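Local coordinates for protein probable adenylyl-sulfate kinase (Aeropyrum pernix, PDB 2YVU) that probably phosphorylates adenosine 5'-phosphosulfate with ATP to form 3'-phosphoadenylyl sulfate, the activated form of sulfate, at residues 12-17 / 179-184; 65-70 / 145-150; 76-81 / 88-93. All coordinates share one frame; numbering follows the deposited sequence.

Contact 1 (12-17 / 179-184)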
ATOM      1  N   LYS A  12      -5.500   2.147  16.961  1.00 41.16           N
ATOM      2  CA  LYS A  12      -4.364   2.448  16.092  1.00 36.57           C
ATOM      3  C   LYS A  12      -3.235   1.444  16.248  1.00 35.41           C
ATOM      4  O   LYS A  12      -2.930   0.995  17.358  1.00 32.53           O
ATOM      5  CB  LYS A  12      -3.843   3.859  16.366  1.00 40.92           C
ATOM      6  CG  LYS A  12      -4.876   4.964  16.164  1.00 45.08           C
ATOM      7  CD  LYS A  12      -5.328   5.088  14.712  1.00 50.62           C
ATOM      8  CE  LYS A  12      -6.504   6.070  14.578  1.00 51.32           C
ATOM      9  NZ  LYS A  12      -7.086   6.133  13.196  1.00 39.54           N
ATOM     10  N   GLY A  13      -2.614   1.085  15.128  1.00 30.27           N
ATOM     11  CA  GLY A  13      -1.530   0.128  15.181  1.00 25.67           C
ATOM     12  C   GLY A  13      -0.213   0.864  15.306  1.00 32.04           C
ATOM     13  O   GLY A  13      -0.179   2.004  15.769  1.00 26.26           O
ATOM     14  N   ILE A  14       0.872   0.221  14.885  1.00 27.91           N
ATOM     15  CA  ILE A  14       2.204   0.829  14.954  1.00 29.73           C
ATOM     16  C   ILE A  14       2.995   0.347  13.750  1.00 26.86           C
ATOM     17  O   ILE A  14       2.570  -0.572  13.064  1.00 25.85           O
ATOM     18  CB  ILE A  14       2.994   0.379  16.219  1.00 31.02           C
ATOM     19  CG1 ILE A  14       3.167  -1.143  16.204  1.00 30.24           C
ATOM     20  CG2 ILE A  14       2.268   0.825  17.497  1.00 32.68           C
ATOM     21  CD1 ILE A  14       4.011  -1.673  17.362  1.00 37.00           C
ATOM     22  N   VAL A  15       4.139   0.972  13.499  1.00 28.09           N
ATOM     23  CA  VAL A  15       5.007   0.574  12.392  1.00 25.09           C
ATOM     24  C   VAL A  15       6.350   0.190  12.996  1.00 29.31           C
ATOM     25  O   VAL A  15       7.018   1.010  13.637  1.00 27.50           O
ATOM     26  CB  VAL A  15       5.239   1.737  11.356  1.00 21.01           C
ATOM     27  CG1 VAL A  15       6.193   1.250  10.207  1.00 21.19           C
ATOM     28  CG2 VAL A  15       3.930   2.177  10.772  1.00 22.64           C
ATOM     29  N   VAL A  16       6.717  -1.075  12.841  1.00 25.42           N
ATOM     30  CA  VAL A  16       7.989  -1.550  13.337  1.00 27.36           C
ATOM     31  C   VAL A  16       8.857  -1.613  12.085  1.00 28.66           C
ATOM     32  O   VAL A  16       8.571  -2.385  11.159  1.00 30.38           O
ATOM     33  CB  VAL A  16       7.866  -2.959  13.962  1.00 19.81           C
ATOM     34  CG1 VAL A  16       9.228  -3.415  14.445  1.00 22.85           C
ATOM     35  CG2 VAL A  16       6.848  -2.948  15.067  1.00 27.27           C
ATOM     36  N   TRP A  17       9.900  -0.789  12.055  1.00 26.56           N
ATOM     37  CA  TRP A  17      10.797  -0.699  10.909  1.00 22.80           C
ATOM     38  C   TRP A  17      12.154  -1.352  11.140  1.00 31.37           C
ATOM     39  O   TRP A  17      13.026  -0.780  11.821  1.00 26.20           O
ATOM     40  CB  TRP A  17      10.986   0.771  10.536  1.00 22.16           C
ATOM     41  CG  TRP A  17      11.655   0.977   9.210  1.00 19.62           C
ATOM     42  CD1 TRP A  17      13.006   1.015   8.962  1.00 27.06           C
ATOM     43  CD2 TRP A  17      11.012   1.056   7.937  1.00 21.73           C
ATOM     44  NE1 TRP A  17      13.239   1.108   7.604  1.00 24.33           N
ATOM     45  CE2 TRP A  17      12.032   1.124   6.952  1.00 24.61           C
ATOM     46  CE3 TRP A  17       9.668   1.072   7.524  1.00 22.00           C
ATOM     47  CZ2 TRP A  17      11.751   1.189   5.590  1.00 23.63           C
ATOM     48  CZ3 TRP A  17       9.394   1.140   6.173  1.00 23.68           C
ATOM     49  CH2 TRP A  17      10.432   1.196   5.217  1.00 22.66           C
ATOM     50  N   SER A 179       8.850  -7.660  23.474  1.00 31.34           N
ATOM     51  CA  SER A 179       8.585  -6.936  24.727  1.00 29.34           C
ATOM     52  C   SER A 179       8.398  -5.442  24.490  1.00 32.43           C
ATOM     53  O   SER A 179       7.538  -4.817  25.117  1.00 29.41           O
ATOM     54  CB  SER A 179       9.720  -7.150  25.730  1.00 36.16           C
ATOM     55  OG  SER A 179       9.773  -8.500  26.161  1.00 39.25           O
ATOM     56  N   LEU A 180       9.198  -4.870  23.585  1.00 29.67           N
ATOM     57  CA  LEU A 180       9.099  -3.441  23.251  1.00 31.36           C
ATOM     58  C   LEU A 180       7.739  -3.213  22.572  1.00 31.36           C
ATOM     59  O   LEU A 180       6.988  -2.300  22.935  1.00 29.66           O
ATOM     60  CB  LEU A 180      10.230  -3.020  22.282  1.00 33.53           C
ATOM     61  CG  LEU A 180      10.732  -1.560  22.160  1.00 44.61           C
ATOM     62  CD1 LEU A 180      11.046  -1.215  20.687  1.00 32.92           C
ATOM     63  CD2 LEU A 180       9.707  -0.591  22.692  1.00 41.71           C
ATOM     64  N   VAL A 181       7.417  -4.051  21.589  1.00 29.11           N
ATOM     65  CA  VAL A 181       6.145  -3.916  20.880  1.00 26.09           C
ATOM     66  C   VAL A 181       4.963  -3.981  21.855  1.00 32.82           C
ATOM     67  O   VAL A 181       4.079  -3.126  21.830  1.00 29.93           O
ATOM     68  CB  VAL A 181       5.971  -5.034  19.813  1.00 28.93           C
ATOM     69  CG1 VAL A 181       4.522  -5.104  19.364  1.00 26.89           C
ATOM     70  CG2 VAL A 181       6.869  -4.735  18.592  1.00 29.74           C
ATOM     71  N   LYS A 182       4.947  -5.002  22.708  1.00 28.75           N
ATOM     72  CA  LYS A 182       3.849  -5.147  23.662  1.00 37.79           C
ATOM     73  C   LYS A 182       3.811  -3.983  24.648  1.00 34.78           C
ATOM     74  O   LYS A 182       2.749  -3.590  25.117  1.00 32.38           O
ATOM     75  CB  LYS A 182       3.975  -6.475  24.419  1.00 34.65           C
ATOM     76  CG  LYS A 182       3.789  -7.693  23.529  1.00 35.21           C
ATOM     77  CD  LYS A 182       2.333  -7.877  23.072  1.00 39.96           C
ATOM     78  CE  LYS A 182       1.448  -8.284  24.256  1.00 46.74           C
ATOM     79  NZ  LYS A 182       0.147  -8.888  23.851  1.00 44.91           N
ATOM     80  N   ALA A 183       4.972  -3.420  24.947  1.00 37.14           N
ATOM     81  CA  ALA A 183       5.013  -2.304  25.876  1.00 36.43           C
ATOM     82  C   ALA A 183       4.379  -1.083  25.244  1.00 39.73           C
ATOM     83  O   ALA A 183       3.795  -0.256  25.932  1.00 44.24           O
ATOM     84  CB  ALA A 183       6.450  -2.000  26.274  1.00 40.44           C
ATOM     85  N   VAL A 184       4.478  -0.977  23.929  1.00 36.28           N
ATOM     86  CA  VAL A 184       3.932   0.179  23.231  1.00 32.72           C
ATOM     87  C   VAL A 184       2.452   0.077  22.842  1.00 36.65           C
ATOM     88  O   VAL A 184       1.710   1.055  22.968  1.00 40.84           O
ATOM     89  CB  VAL A 184       4.768   0.482  21.947  1.00 39.26           C
ATOM     90  CG1 VAL A 184       4.090   1.556  21.100  1.00 31.33           C
ATOM     91  CG2 VAL A 184       6.165   0.949  22.335  1.00 37.14           C
TER

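Contact 2 (65-70 / 145-150)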
ATOM      1  N   GLU A  65      17.259   7.579  -6.237  1.00 54.71           N
ATOM      2  CA  GLU A  65      15.981   8.285  -6.271  1.00 53.55           C
ATOM      3  C   GLU A  65      14.833   7.288  -6.446  1.00 48.47           C
ATOM      4  O   GLU A  65      13.720   7.523  -5.990  1.00 41.21           O
ATOM      5  CB  GLU A  65      15.941   9.324  -7.405  1.00 52.06           C
ATOM      6  CG  GLU A  65      17.095   9.259  -8.397  1.00 65.58           C
ATOM      7  CD  GLU A  65      18.344   9.976  -7.903  1.00 65.62           C
ATOM      8  OE1 GLU A  65      18.244  11.174  -7.558  1.00 68.97           O
ATOM      9  OE2 GLU A  65      19.422   9.346  -7.867  1.00 64.31           O
ATOM     10  N   GLU A  66      15.123   6.174  -7.107  1.00 49.45           N
ATOM     11  CA  GLU A  66      14.133   5.128  -7.347  1.00 50.61           C
ATOM     12  C   GLU A  66      13.806   4.448  -6.012  1.00 47.36           C
ATOM     13  O   GLU A  66      12.646   4.205  -5.693  1.00 44.66           O
ATOM     14  CB  GLU A  66      14.705   4.104  -8.330  1.00 56.87           C
ATOM     15  CG  GLU A  66      13.687   3.153  -8.933  1.00 69.16           C
ATOM     16  CD  GLU A  66      13.189   3.617 -10.288  1.00 72.38           C
ATOM     17  OE1 GLU A  66      14.021   3.729 -11.219  1.00 73.34           O
ATOM     18  OE2 GLU A  66      11.970   3.864 -10.422  1.00 73.99           O
ATOM     19  N   ARG A  67      14.845   4.152  -5.236  1.00 45.70           N
ATOM     20  CA  ARG A  67      14.684   3.521  -3.933  1.00 44.62           C
ATOM     21  C   ARG A  67      13.864   4.409  -2.997  1.00 38.82           C
ATOM     22  O   ARG A  67      13.038   3.916  -2.232  1.00 38.36           O
ATOM     23  CB  ARG A  67      16.054   3.238  -3.308  1.00 42.17           C
ATOM     24  CG  ARG A  67      16.831   2.148  -4.005  1.00 54.89           C
ATOM     25  CD  ARG A  67      18.202   1.941  -3.361  1.00 64.13           C
ATOM     26  NE  ARG A  67      18.986   0.923  -4.063  1.00 73.06           N
ATOM     27  CZ  ARG A  67      18.778  -0.390  -3.976  1.00 72.72           C
ATOM     28  NH1 ARG A  67      17.806  -0.867  -3.209  1.00 73.59           N
ATOM     29  NH2 ARG A  67      19.544  -1.230  -4.660  1.00 76.27           N
ATOM     30  N   LEU A  68      14.110   5.713  -3.058  1.00 38.87           N
ATOM     31  CA  LEU A  68      13.391   6.677  -2.232  1.00 40.87           C
ATOM     32  C   LEU A  68      11.907   6.665  -2.563  1.00 37.14           C
ATOM     33  O   LEU A  68      11.062   6.614  -1.664  1.00 36.25           O
ATOM     34  CB  LEU A  68      13.927   8.097  -2.455  1.00 44.64           C
ATOM     35  CG  LEU A  68      14.850   8.722  -1.409  1.00 49.80           C
ATOM     36  CD1 LEU A  68      15.146  10.167  -1.813  1.00 49.23           C
ATOM     37  CD2 LEU A  68      14.194   8.681  -0.030  1.00 49.13           C
ATOM     38  N   ARG A  69      11.589   6.748  -3.852  1.00 34.13           N
ATOM     39  CA  ARG A  69      10.183   6.731  -4.269  1.00 37.03           C
ATOM     40  C   ARG A  69       9.503   5.522  -3.650  1.00 31.07           C
ATOM     41  O   ARG A  69       8.366   5.582  -3.198  1.00 30.55           O
ATOM     42  CB  ARG A  69      10.062   6.609  -5.787  1.00 35.00           C
ATOM     43  CG  ARG A  69       9.797   7.906  -6.506  1.00 51.86           C
ATOM     44  CD  ARG A  69       9.435   7.658  -7.967  1.00 50.03           C
ATOM     45  NE  ARG A  69       8.976   8.886  -8.606  1.00 62.13           N
ATOM     46  CZ  ARG A  69       9.729   9.966  -8.787  1.00 66.88           C
ATOM     47  NH1 ARG A  69      10.991   9.977  -8.378  1.00 71.75           N
ATOM     48  NH2 ARG A  69       9.220  11.042  -9.374  1.00 71.28           N
ATOM     49  N   HIS A  70      10.238   4.419  -3.650  1.00 30.97           N
ATOM     50  CA  HIS A  70       9.770   3.141  -3.135  1.00 30.36           C
ATOM     51  C   HIS A  70       9.520   3.195  -1.639  1.00 29.13           C
ATOM     52  O   HIS A  70       8.452   2.807  -1.169  1.00 31.92           O
ATOM     53  CB  HIS A  70      10.814   2.097  -3.516  1.00 29.76           C
ATOM     54  CG  HIS A  70      10.804   0.865  -2.680  1.00 30.00           C
ATOM     55  ND1 HIS A  70       9.775  -0.051  -2.710  1.00 27.62           N
ATOM     56  CD2 HIS A  70      11.745   0.348  -1.856  1.00 25.86           C
ATOM     57  CE1 HIS A  70      10.087  -1.082  -1.947  1.00 27.06           C
ATOM     58  NE2 HIS A  70      11.278  -0.864  -1.417  1.00 30.73           N
ATOM     59  N   ASN A 145      22.552  -4.667  -5.857  1.00 95.46           N
ATOM     60  CA  ASN A 145      21.461  -4.917  -4.931  1.00 96.01           C
ATOM     61  C   ASN A 145      22.098  -5.129  -3.563  1.00 97.17           C
ATOM     62  O   ASN A 145      21.568  -4.685  -2.542  1.00 97.86           O
ATOM     63  CB  ASN A 145      20.705  -6.184  -5.341  1.00 99.10           C
ATOM     64  CG  ASN A 145      21.476  -7.458  -5.012  1.00100.45           C
ATOM     65  OD1 ASN A 145      22.656  -7.584  -5.340  1.00102.31           O
ATOM     66  ND2 ASN A 145      20.809  -8.407  -4.364  1.00101.19           N
ATOM     67  N   PHE A 146      23.236  -5.825  -3.548  1.00 95.23           N
ATOM     68  CA  PHE A 146      23.952  -6.075  -2.306  1.00 92.90           C
ATOM     69  C   PHE A 146      24.620  -4.747  -1.972  1.00 89.56           C
ATOM     70  O   PHE A 146      25.810  -4.532  -2.224  1.00 89.11           O
ATOM     71  CB  PHE A 146      24.995  -7.178  -2.487  1.00 95.92           C
ATOM     72  CG  PHE A 146      25.282  -7.954  -1.224  1.00 97.69           C
ATOM     73  CD1 PHE A 146      24.274  -8.686  -0.598  1.00 96.86           C
ATOM     74  CD2 PHE A 146      26.560  -7.966  -0.666  1.00 96.16           C
ATOM     75  CE1 PHE A 146      24.536  -9.420   0.559  1.00 95.64           C
ATOM     76  CE2 PHE A 146      26.831  -8.696   0.490  1.00 93.73           C
ATOM     77  CZ  PHE A 146      25.817  -9.423   1.103  1.00 93.94           C
ATOM     78  N   THR A 147      23.805  -3.859  -1.415  1.00 84.28           N
ATOM     79  CA  THR A 147      24.195  -2.513  -1.042  1.00 77.06           C
ATOM     80  C   THR A 147      25.226  -2.427   0.072  1.00 71.23           C
ATOM     81  O   THR A 147      25.723  -1.340   0.365  1.00 71.12           O
ATOM     82  CB  THR A 147      22.955  -1.702  -0.623  1.00 80.18           C
ATOM     83  OG1 THR A 147      22.470  -2.182   0.639  1.00 80.87           O
ATOM     84  CG2 THR A 147      21.854  -1.856  -1.667  1.00 76.93           C
ATOM     85  N   GLY A 148      25.543  -3.556   0.698  1.00 63.59           N
ATOM     86  CA  GLY A 148      26.525  -3.539   1.764  1.00 57.29           C
ATOM     87  C   GLY A 148      27.802  -2.837   1.320  1.00 61.29           C
ATOM     88  O   GLY A 148      28.498  -2.213   2.121  1.00 59.64           O
ATOM     89  N   ILE A 149      28.098  -2.931   0.026  1.00 58.93           N
ATOM     90  CA  ILE A 149      29.288  -2.314  -0.547  1.00 55.15           C
ATOM     91  C   ILE A 149      28.901  -1.141  -1.442  1.00 54.35           C
ATOM     92  O   ILE A 149      29.463  -0.050  -1.344  1.00 52.24           O
ATOM     93  CB  ILE A 149      30.071  -3.349  -1.374  1.00 53.42           C
ATOM     94  CG1 ILE A 149      30.556  -4.467  -0.450  1.00 54.67           C
ATOM     95  CG2 ILE A 149      31.237  -2.684  -2.096  1.00 54.12           C
ATOM     96  CD1 ILE A 149      31.163  -5.642  -1.167  1.00 59.73           C
ATOM     97  N   THR A 150      27.920  -1.387  -2.302  1.00 53.76           N
ATOM     98  CA  THR A 150      27.420  -0.398  -3.244  1.00 54.13           C
ATOM     99  C   THR A 150      26.798   0.829  -2.582  1.00 53.71           C
ATOM    100  O   THR A 150      26.630   1.863  -3.228  1.00 54.50           O
ATOM    101  CB  THR A 150      26.364  -1.029  -4.160  1.00 59.15           C
ATOM    102  OG1 THR A 150      25.188  -1.315  -3.397  1.00 57.65           O
ATOM    103  CG2 THR A 150      26.887  -2.337  -4.757  1.00 57.76           C
TER

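Contact 3 (76-81 / 88-93)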
ATOM      1  N   TRP A  76       3.680   5.148   3.155  1.00 23.50           N
ATOM      2  CA  TRP A  76       2.271   5.478   3.082  1.00 25.57           C
ATOM      3  C   TRP A  76       1.367   4.284   3.286  1.00 26.49           C
ATOM      4  O   TRP A  76       0.344   4.394   3.969  1.00 24.64           O
ATOM      5  CB  TRP A  76       1.976   6.157   1.766  1.00 22.20           C
ATOM      6  CG  TRP A  76       2.150   7.631   1.918  1.00 27.45           C
ATOM      7  CD1 TRP A  76       3.236   8.381   1.569  1.00 24.95           C
ATOM      8  CD2 TRP A  76       1.212   8.528   2.515  1.00 26.15           C
ATOM      9  NE1 TRP A  76       3.028   9.693   1.908  1.00 29.11           N
ATOM     10  CE2 TRP A  76       1.791   9.812   2.490  1.00 30.55           C
ATOM     11  CE3 TRP A  76      -0.066   8.366   3.070  1.00 27.23           C
ATOM     12  CZ2 TRP A  76       1.133  10.940   2.998  1.00 34.23           C
ATOM     13  CZ3 TRP A  76      -0.725   9.489   3.576  1.00 39.92           C
ATOM     14  CH2 TRP A  76      -0.121  10.759   3.533  1.00 32.96           C
ATOM     15  N   ILE A  77       1.758   3.145   2.709  1.00 24.74           N
ATOM     16  CA  ILE A  77       0.995   1.910   2.832  1.00 25.56           C
ATOM     17  C   ILE A  77       0.997   1.525   4.310  1.00 27.36           C
ATOM     18  O   ILE A  77      -0.018   1.114   4.859  1.00 29.35           O
ATOM     19  CB  ILE A  77       1.637   0.780   2.011  1.00 21.54           C
ATOM     20  CG1 ILE A  77       1.597   1.142   0.518  1.00 24.50           C
ATOM     21  CG2 ILE A  77       0.962  -0.546   2.318  1.00 23.42           C
ATOM     22  CD1 ILE A  77       2.357   0.156  -0.420  1.00 21.86           C
ATOM     23  N   ALA A  78       2.147   1.672   4.947  1.00 25.66           N
ATOM     24  CA  ALA A  78       2.266   1.361   6.373  1.00 25.62           C
ATOM     25  C   ALA A  78       1.392   2.303   7.206  1.00 21.43           C
ATOM     26  O   ALA A  78       0.760   1.894   8.155  1.00 21.46           O
ATOM     27  CB  ALA A  78       3.723   1.494   6.817  1.00 21.68           C
ATOM     28  N   ARG A  79       1.371   3.575   6.841  1.00 22.51           N
ATOM     29  CA  ARG A  79       0.583   4.554   7.572  1.00 24.09           C
ATOM     30  C   ARG A  79      -0.923   4.245   7.451  1.00 27.71           C
ATOM     31  O   ARG A  79      -1.667   4.277   8.440  1.00 24.04           O
ATOM     32  CB  ARG A  79       0.930   5.952   7.043  1.00 24.16           C
ATOM     33  CG  ARG A  79      -0.025   7.070   7.435  1.00 30.57           C
ATOM     34  CD  ARG A  79       0.556   8.427   7.009  1.00 29.07           C
ATOM     35  NE  ARG A  79      -0.384   9.540   7.155  1.00 31.03           N
ATOM     36  CZ  ARG A  79      -0.062  10.823   6.974  1.00 34.15           C
ATOM     37  NH1 ARG A  79       1.178  11.171   6.647  1.00 29.23           N
ATOM     38  NH2 ARG A  79      -0.982  11.765   7.104  1.00 34.36           N
ATOM     39  N   LEU A  80      -1.367   3.926   6.235  1.00 27.64           N
ATOM     40  CA  LEU A  80      -2.763   3.596   6.016  1.00 24.04           C
ATOM     41  C   LEU A  80      -3.162   2.358   6.813  1.00 23.05           C
ATOM     42  O   LEU A  80      -4.215   2.325   7.431  1.00 22.58           O
ATOM     43  CB  LEU A  80      -3.023   3.338   4.536  1.00 28.26           C
ATOM     44  CG  LEU A  80      -3.678   4.438   3.697  1.00 38.36           C
ATOM     45  CD1 LEU A  80      -3.157   5.790   4.075  1.00 33.63           C
ATOM     46  CD2 LEU A  80      -3.404   4.133   2.218  1.00 35.92           C
ATOM     47  N   LEU A  81      -2.336   1.328   6.789  1.00 22.20           N
ATOM     48  CA  LEU A  81      -2.692   0.118   7.526  1.00 23.92           C
ATOM     49  C   LEU A  81      -2.721   0.405   9.028  1.00 27.36           C
ATOM     50  O   LEU A  81      -3.662   0.029   9.743  1.00 27.16           O
ATOM     51  CB  LEU A  81      -1.687  -1.004   7.225  1.00 20.42           C
ATOM     52  CG  LEU A  81      -1.784  -1.696   5.846  1.00 27.32           C
ATOM     53  CD1 LEU A  81      -0.501  -2.486   5.554  1.00 22.09           C
ATOM     54  CD2 LEU A  81      -2.987  -2.630   5.817  1.00 25.83           C
ATOM     55  N   VAL A  88       2.167  -2.977  11.679  1.00 21.51           N
ATOM     56  CA  VAL A  88       2.906  -3.161  10.436  1.00 23.49           C
ATOM     57  C   VAL A  88       4.370  -3.393  10.687  1.00 26.75           C
ATOM     58  O   VAL A  88       5.059  -2.509  11.189  1.00 25.40           O
ATOM     59  CB  VAL A  88       2.777  -1.942   9.544  1.00 19.22           C
ATOM     60  CG1 VAL A  88       3.320  -2.264   8.108  1.00 18.68           C
ATOM     61  CG2 VAL A  88       1.320  -1.502   9.517  1.00 19.10           C
ATOM     62  N   ILE A  89       4.840  -4.588  10.362  1.00 21.81           N
ATOM     63  CA  ILE A  89       6.252  -4.904  10.562  1.00 23.04           C
ATOM     64  C   ILE A  89       6.956  -4.794   9.212  1.00 25.44           C
ATOM     65  O   ILE A  89       6.624  -5.505   8.250  1.00 24.88           O
ATOM     66  CB  ILE A  89       6.408  -6.310  11.175  1.00 26.64           C
ATOM     67  CG1 ILE A  89       5.650  -6.361  12.516  1.00 23.79           C
ATOM     68  CG2 ILE A  89       7.886  -6.630  11.415  1.00 26.14           C
ATOM     69  CD1 ILE A  89       5.335  -7.789  12.988  1.00 26.38           C
ATOM     70  N   CYS A  90       7.918  -3.879   9.131  1.00 25.29           N
ATOM     71  CA  CYS A  90       8.629  -3.650   7.878  1.00 22.81           C
ATOM     72  C   CYS A  90      10.087  -4.091   7.869  1.00 24.10           C
ATOM     73  O   CYS A  90      10.829  -3.832   8.813  1.00 26.06           O
ATOM     74  CB  CYS A  90       8.579  -2.163   7.511  1.00 21.48           C
ATOM     75  SG  CYS A  90       6.965  -1.496   7.246  1.00 25.65           S
ATOM     76  N   SER A  91      10.492  -4.733   6.778  1.00 20.06           N
ATOM     77  CA  SER A  91      11.864  -5.193   6.617  1.00 24.19           C
ATOM     78  C   SER A  91      12.327  -4.808   5.227  1.00 29.64           C
ATOM     79  O   SER A  91      12.022  -5.491   4.238  1.00 29.57           O
ATOM     80  CB  SER A  91      11.969  -6.708   6.755  1.00 27.79           C
ATOM     81  OG  SER A  91      13.316  -7.075   6.530  1.00 33.37           O
ATOM     82  N   PHE A  92      13.063  -3.712   5.141  1.00 31.26           N
ATOM     83  CA  PHE A  92      13.509  -3.251   3.844  1.00 36.23           C
ATOM     84  C   PHE A  92      14.970  -2.870   3.780  1.00 41.70           C
ATOM     85  O   PHE A  92      15.636  -2.746   4.802  1.00 43.29           O
ATOM     86  CB  PHE A  92      12.679  -2.043   3.407  1.00 34.33           C
ATOM     87  CG  PHE A  92      11.284  -2.388   3.025  1.00 33.24           C
ATOM     88  CD1 PHE A  92      10.264  -2.341   3.965  1.00 23.74           C
ATOM     89  CD2 PHE A  92      10.997  -2.815   1.729  1.00 27.59           C
ATOM     90  CE1 PHE A  92       8.963  -2.714   3.625  1.00 25.32           C
ATOM     91  CE2 PHE A  92       9.697  -3.193   1.376  1.00 32.67           C
ATOM     92  CZ  PHE A  92       8.676  -3.140   2.326  1.00 28.51           C
ATOM     93  N   VAL A  93      15.453  -2.694   2.553  1.00 47.07           N
ATOM     94  CA  VAL A  93      16.820  -2.262   2.327  1.00 50.12           C
ATOM     95  C   VAL A  93      16.705  -0.730   2.316  1.00 46.30           C
ATOM     96  O   VAL A  93      16.193  -0.129   1.361  1.00 42.76           O
ATOM     97  CB  VAL A  93      17.362  -2.792   0.977  1.00 56.15           C
ATOM     98  CG1 VAL A  93      16.425  -2.420  -0.142  1.00 65.64           C
ATOM     99  CG2 VAL A  93      18.751  -2.237   0.709  1.00 63.98           C
TER

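Contact 1 (12-17 / 179-184)
I14 and V16 meet V181 and V184 through methyl groups alone, and no ring, amide or guanidinium face takes part. The one ring in the two segments, the indole of W17, is on the other face of strand 14-19, where its plane lies at about 30° to that of F114 and its NE1 hydrogen-bonds to S94 OG.

Across the contact the evidence is three apolar approaches near van der Waals distance. I14 sends out both of its branches. CG1 sits between the backbone N and the carbonyl carbon (chi1 60°), and the extended chain beyond it carries CD1 to 4.0 Å from V181 CG1. The other branch, I14 CG2, lies 4.1 Å from V184 CG1. Two residues further along the strand, V16 CG2 is 4.0 Å from V181 CG2, the two side chains crossing at about a right angle. V181 thus divides its methyls, CG1 to I14 and CG2 to V16, while of the strand residues here V184, one helical turn on, touches only I14.

No hydrogen bond spans the interface. The segment axes approach to 10.6 Å and run nearly antiparallel, at 161°; I14 and V16, alternate residues on one face of the strand, meet V181 and V184, three apart on the helix. L115 and I117 of the adjoining strand 114-120 extend this apolar surface beside I14 and V16.

Such packing of a C-terminal helix on a central parallel sheet is characteristic of the alpha/beta fold of P-loop kinases, in which strand 14-19 leads into the ATP-binding loop inferred for this enzyme.

Contact 2 (65-70 / 145-150)
R67 reaches from helix 64-82 to T147 and N145, and van der Waals contact is the sole interaction between the two segments. The methyl T147 CG2 lies over one face of the guanidinium, 3.8 Å above its plane and displaced toward the rim. T147 CG2 is 3.8 Å from R67 NH2 and 4.1 Å from R67 CZ. N145 approaches differently: its CA is near the guanidinium plane, at the edge, 4.2 Å from R67 NH2. Only 81 Å² is buried in all, and the nearest CA atoms, those of R67 and N145, are 10.9 Å apart, so a long side chain has to bridge the gap. It does so with the chain fully extended from CG to NE (chi2 178°, chi3 -178°).

Hydrogen bonding adds nothing directly across the pair, but weak bonds beside it help to place the guanidinium: NH2 to the carbonyl oxygen of E144, just ahead of N145, and NE to that of F62. V93 packs against both R67 and T147.

On the other side the backbone turns at F146, the centre of an inverse gamma turn and the N-cap residue of helix 147-150; a weak bond of 2.6 Å runs from T147 N to N145 O.

The side chain of R67 is about 8 Å from that of S94, the probable phosphoserine site, and that of T147 about 4 Å from that of P22 in the ATP-binding loop inferred by similarity. Chemically, a methyl against a flat cationic face is a soft, apolar contact; R67 finds no carboxylate in 145-150, so this contact probably does little to balance its charge.

Contact 3 (76-81 / 88-93)
A78 and V88 carry the contact between helix 64-82 and strand 87-91. At the start of the helical segment, W76 places CH2 3.4 Å above the centre of the R79 guanidinium, and I77 packs against its own counterpart in the second subunit. A78 faces the strand with its methyl, A78 CB lying 4.0 Å from V88 CG1 and, more loosely, 4.4 Å from C90 SG. The same residue also offers its backbone: A78 O is 3.7 Å from V88 CG2, a van der Waals approach. R79 turns away from the strand and forms salt bridges with E109 and E110. One turn after A78, L81 CB comes 3.8 Å from V88 CG2, and L81 too meets its counterpart in the second subunit, so the helix is sandwiched between the sheet and that subunit.

V88 therefore spends both methyls on the helix: CG1, anti to the backbone N (chi1 -168°), meets A78, and CG2 touches both A78 O and L81 CB, which lie toward the same side of it. An alanine here would remove both branches and would probably open a gap beside the A78 methyl and leave L81 CB without its neighbour on the strand.

The segment axes are 9.2 Å apart at 164°, nearly antiparallel, as expected where helix 64-82 forms part of the beta-alpha-beta crossover between the neighbouring parallel strands 44-48 and 87-91.

Overall arrangement
From the N terminus, strand 14-19 opens the outermost loop, which contact 1 closes only when helix 170-184 returns near the C terminus. Inside it, contact 2 joins the start of helix 64-82 to residues 145-150, and contact 3, from later in the same helix to strand 87-91, is nested within both loops. None of the three cross. Contacts 1 and 3 share the parallel sheet, where V16 and C90 probably hydrogen-bond through their backbones (V16 O to C90 N, 2.6 Å). Contacts 2 and 3 share helix 64-82 and meet where H70 packs on F92. Contacts 1 and 2 lie on opposite sides of the chain's centre, their own centres 26 Å apart.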